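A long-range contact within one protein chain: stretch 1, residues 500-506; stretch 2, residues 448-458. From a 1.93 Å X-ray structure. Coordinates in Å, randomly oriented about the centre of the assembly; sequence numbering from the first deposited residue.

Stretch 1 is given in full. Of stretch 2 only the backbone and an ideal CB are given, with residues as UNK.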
# COMPACT_ATOMS: atom_id res chain seq x y z
N ASP A 500 23.30 17.38 -17.38
CA ASP A 500 23.07 16.52 -18.52
C ASP A 500 23.66 15.11 -18.40
O ASP A 500 23.07 14.13 -18.91
CB ASP A 500 23.49 17.19 -19.82
CG ASP A 500 22.44 18.20 -20.33
OD1 ASP A 500 21.36 18.30 -19.73
OD2 ASP A 500 22.82 18.87 -21.30
N LEU A 501 24.82 14.98 -17.76
CA LEU A 501 25.48 13.67 -17.68
C LEU A 501 24.81 12.71 -16.71
O LEU A 501 24.96 11.49 -16.86
CB LEU A 501 26.98 13.79 -17.42
CG LEU A 501 27.82 13.97 -18.67
CD1 LEU A 501 27.40 15.08 -19.51
CD2 LEU A 501 29.29 14.11 -18.32
N THR A 502 24.03 13.21 -15.74
CA THR A 502 23.40 12.32 -14.75
C THR A 502 21.89 12.26 -14.83
O THR A 502 21.23 11.51 -14.12
CB THR A 502 23.82 12.68 -13.30
OG1 THR A 502 23.45 14.04 -12.98
CG2 THR A 502 25.39 12.45 -13.13
N LYS A 503 21.27 13.03 -15.71
CA LYS A 503 19.83 13.17 -15.59
C LYS A 503 19.06 11.93 -15.94
O LYS A 503 17.92 11.75 -15.46
CB LYS A 503 19.33 14.32 -16.47
CG LYS A 503 19.52 14.10 -17.93
CD LYS A 503 19.37 15.39 -18.71
CE LYS A 503 19.73 15.21 -20.19
NZ LYS A 503 19.36 16.42 -21.02
N ARG A 504 19.63 11.08 -16.76
CA ARG A 504 18.94 9.86 -17.19
C ARG A 504 18.84 8.78 -16.13
O ARG A 504 18.02 7.85 -16.23
CB ARG A 504 19.64 9.29 -18.43
CG ARG A 504 19.37 10.14 -19.65
CD ARG A 504 20.23 9.64 -20.78
NE ARG A 504 19.97 10.34 -22.05
CZ ARG A 504 20.44 11.55 -22.33
NH1 ARG A 504 21.17 12.22 -21.41
NH2 ARG A 504 20.15 12.10 -23.51
N MET A 505 19.69 8.88 -15.10
CA MET A 505 19.81 7.84 -14.10
C MET A 505 18.57 7.84 -13.22
O MET A 505 17.74 8.76 -13.27
CB MET A 505 21.05 8.06 -13.21
CG MET A 505 22.35 8.36 -13.94
SD MET A 505 22.69 7.27 -15.33
CE MET A 505 23.26 5.86 -14.42
N ALA A 506 18.44 6.80 -12.39
CA ALA A 506 17.26 6.72 -11.55
C ALA A 506 17.17 7.90 -10.60
O ALA A 506 18.17 8.46 -10.13
CB ALA A 506 17.21 5.42 -10.76
N UNK A 448 22.23 0.25 -18.16
CA UNK A 448 20.82 -0.01 -18.11
C UNK A 448 20.16 0.41 -16.80
O UNK A 448 19.37 -0.33 -16.24
CB UNK A 448 20.58 -1.50 -18.35
N UNK A 449 20.44 1.62 -16.33
CA UNK A 449 21.17 2.65 -17.00
C UNK A 449 22.65 2.69 -16.74
O UNK A 449 23.38 3.36 -17.45
CB UNK A 449 20.57 4.00 -16.62
N UNK A 450 23.06 2.09 -15.65
CA UNK A 450 24.40 2.26 -15.19
C UNK A 450 24.46 2.69 -13.77
O UNK A 450 23.46 2.56 -13.06
CB UNK A 450 25.14 3.27 -16.07
N UNK A 451 25.60 3.23 -13.36
CA UNK A 451 25.74 3.70 -11.94
C UNK A 451 26.01 5.19 -11.97
O UNK A 451 25.10 5.97 -11.68
CB UNK A 451 26.86 2.97 -11.20
N UNK A 452 27.17 5.62 -12.46
CA UNK A 452 27.42 7.06 -12.47
C UNK A 452 26.68 7.82 -13.63
O UNK A 452 26.21 8.97 -13.43
CB UNK A 452 28.93 7.29 -12.58
N UNK A 453 26.74 7.21 -14.81
CA UNK A 453 26.39 7.81 -16.06
C UNK A 453 25.83 6.74 -16.96
O UNK A 453 26.03 5.55 -16.71
CB UNK A 453 27.59 8.51 -16.70
N UNK A 454 25.14 7.16 -18.03
CA UNK A 454 24.56 6.16 -18.93
C UNK A 454 25.02 6.44 -20.37
O UNK A 454 26.00 7.14 -20.60
CB UNK A 454 23.03 6.17 -18.84
N UNK A 455 24.26 5.92 -21.33
CA UNK A 455 24.76 5.72 -22.68
C UNK A 455 24.86 6.97 -23.51
O UNK A 455 25.41 6.93 -24.62
CB UNK A 455 23.86 4.72 -23.41
N UNK A 456 24.48 8.12 -22.93
CA UNK A 456 24.85 9.37 -23.61
C UNK A 456 26.33 9.53 -23.71
O UNK A 456 26.84 10.20 -24.60
CB UNK A 456 24.26 10.58 -22.89
N UNK A 457 27.09 8.96 -22.77
CA UNK A 457 28.52 9.09 -22.85
C UNK A 457 29.18 8.36 -23.98
O UNK A 457 30.38 8.56 -24.27
CB UNK A 457 29.14 8.61 -21.53
N UNK A 458 28.43 7.46 -24.61
CA UNK A 458 28.90 6.79 -25.78
C UNK A 458 28.70 7.62 -27.06
O UNK A 458 29.23 7.28 -28.13
CB UNK A 458 28.19 5.44 -25.90

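At position 448 CA-to-CB points away from stretch 1, which sets no requirement there; the residue is Cys448. Position 449 follows a cis peptide bond, with phi at -92°, and its ideal CB points toward stretch 1, 3.9 Å from Met505 CE. A cis bond strongly favours proline, and a compact apolar group suits the methyl. Pro449 meets both demands, its CB packing 3.9 Å from Met505 CE.

Position 450 has phi/psi of 127/-162°. A CB here would lie 2.5 Å from the carbonyl O of position 453 and press against the preceding carbonyl, so only glycine fits. With Gly450 in place, Met505 CE comes to 3.5 Å from Gly450 C.

Positions 451 and 452 direct CB away, leaving many side chains possible; they are Ile451 and Glu452. Their backbone makes the contact: Met505 CE lies 3.3 Å from Ile451 O, and Thr502 CG2 3.6 Å from Glu452 O.

At position 453 CB points sideways, 4.0 Å from Leu501 O and with the Leu501 side chain within reach. An apolar chain of medium to large size would suit, methionine or leucine among others. The residue is Met453, whose CG approaches Leu501 O at 3.5 Å while its SD packs 4.2 Å from Leu501 CD2.

The ideal CB of position 454 points toward stretch 1, 3.7 Å from Met505 SD and 4.6 Å from Arg504 CB. Little room remains, favouring a small or beta-branched residue such as alanine, serine, valine or threonine. Thr454 sets CG2 3.5 Å from Arg504 CB, and its OG1 donates a hydrogen bond to Pro449 O (2.6 Å), tying its own stretch together. Thr454 N donates to a water that in turn donates to Leu501 O.

Position 455 opens a 3-10 segment with CB directed away, yet a long side chain could turn back to Arg504, and an aromatic ring could cover its aliphatic part. Trp455 does so: Arg504 CD lies over one face of the indole, and Trp455 CZ3 is 3.6 Å from Arg504 NE.

Position 456 points toward stretch 1, its ideal CB 3.8 Å from Arg504 NH1 and 5.5 Å from Asp500 O. A small polar residue is well suited. Ser456 places CB over one face of the guanidinium, and its OG uses two waters to reach Leu501 O and Asp500 O, in place of any direct hydrogen bond between the stretches.

Position 457 points sideways, but a branched apolar chain could reach Leu501; Leu457 brings CD2 4.0 Å from Leu501 CG. Position 458, out of reach, is Gln458.

Stretch 2 448-458: CPGIEMTWSLQ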
# COMPACT_ATOMS: atom_id res chain seq x y z
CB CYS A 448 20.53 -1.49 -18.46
SG CYS A 448 18.77 -1.88 -18.87
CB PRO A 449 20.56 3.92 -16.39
CG PRO A 449 20.13 3.57 -15.04
CD PRO A 449 19.74 2.12 -15.13
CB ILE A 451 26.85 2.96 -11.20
CG1 ILE A 451 26.47 1.48 -11.01
CG2 ILE A 451 27.13 3.60 -9.86
CD1 ILE A 451 25.27 1.24 -10.17
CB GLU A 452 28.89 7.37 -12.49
CG GLU A 452 29.63 6.83 -11.21
CD GLU A 452 30.09 5.37 -11.34
OE1 GLU A 452 29.87 4.71 -12.42
OE2 GLU A 452 30.68 4.87 -10.34
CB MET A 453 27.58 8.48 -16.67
CG MET A 453 27.95 9.82 -15.98
SD MET A 453 29.59 10.35 -16.50
CE MET A 453 30.60 9.61 -15.25
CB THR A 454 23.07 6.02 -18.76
OG1 THR A 454 22.56 4.86 -19.43
CG2 THR A 454 22.34 7.28 -19.23
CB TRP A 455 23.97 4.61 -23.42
CG TRP A 455 22.53 4.57 -23.12
CD1 TRP A 455 21.85 3.55 -22.57
CD2 TRP A 455 21.56 5.57 -23.45
NE1 TRP A 455 20.52 3.85 -22.48
CE2 TRP A 455 20.30 5.06 -23.07
CE3 TRP A 455 21.62 6.81 -24.11
CZ2 TRP A 455 19.09 5.81 -23.19
CZ3 TRP A 455 20.39 7.54 -24.29
CH2 TRP A 455 19.15 7.04 -23.78
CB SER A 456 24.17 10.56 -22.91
OG SER A 456 24.54 10.69 -21.55
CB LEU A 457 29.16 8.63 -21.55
CG LEU A 457 29.21 9.57 -20.35
CD1 LEU A 457 30.25 10.59 -20.60
CD2 LEU A 457 27.89 10.21 -20.01
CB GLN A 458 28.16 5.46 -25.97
CG GLN A 458 28.59 4.39 -24.96
CD GLN A 458 27.73 3.16 -25.08
OE1 GLN A 458 27.46 2.68 -26.19
NE2 GLN A 458 27.23 2.67 -23.93
O HOH W 1 24.39 9.88 -18.84
O HOH W 2 24.64 13.30 -21.30
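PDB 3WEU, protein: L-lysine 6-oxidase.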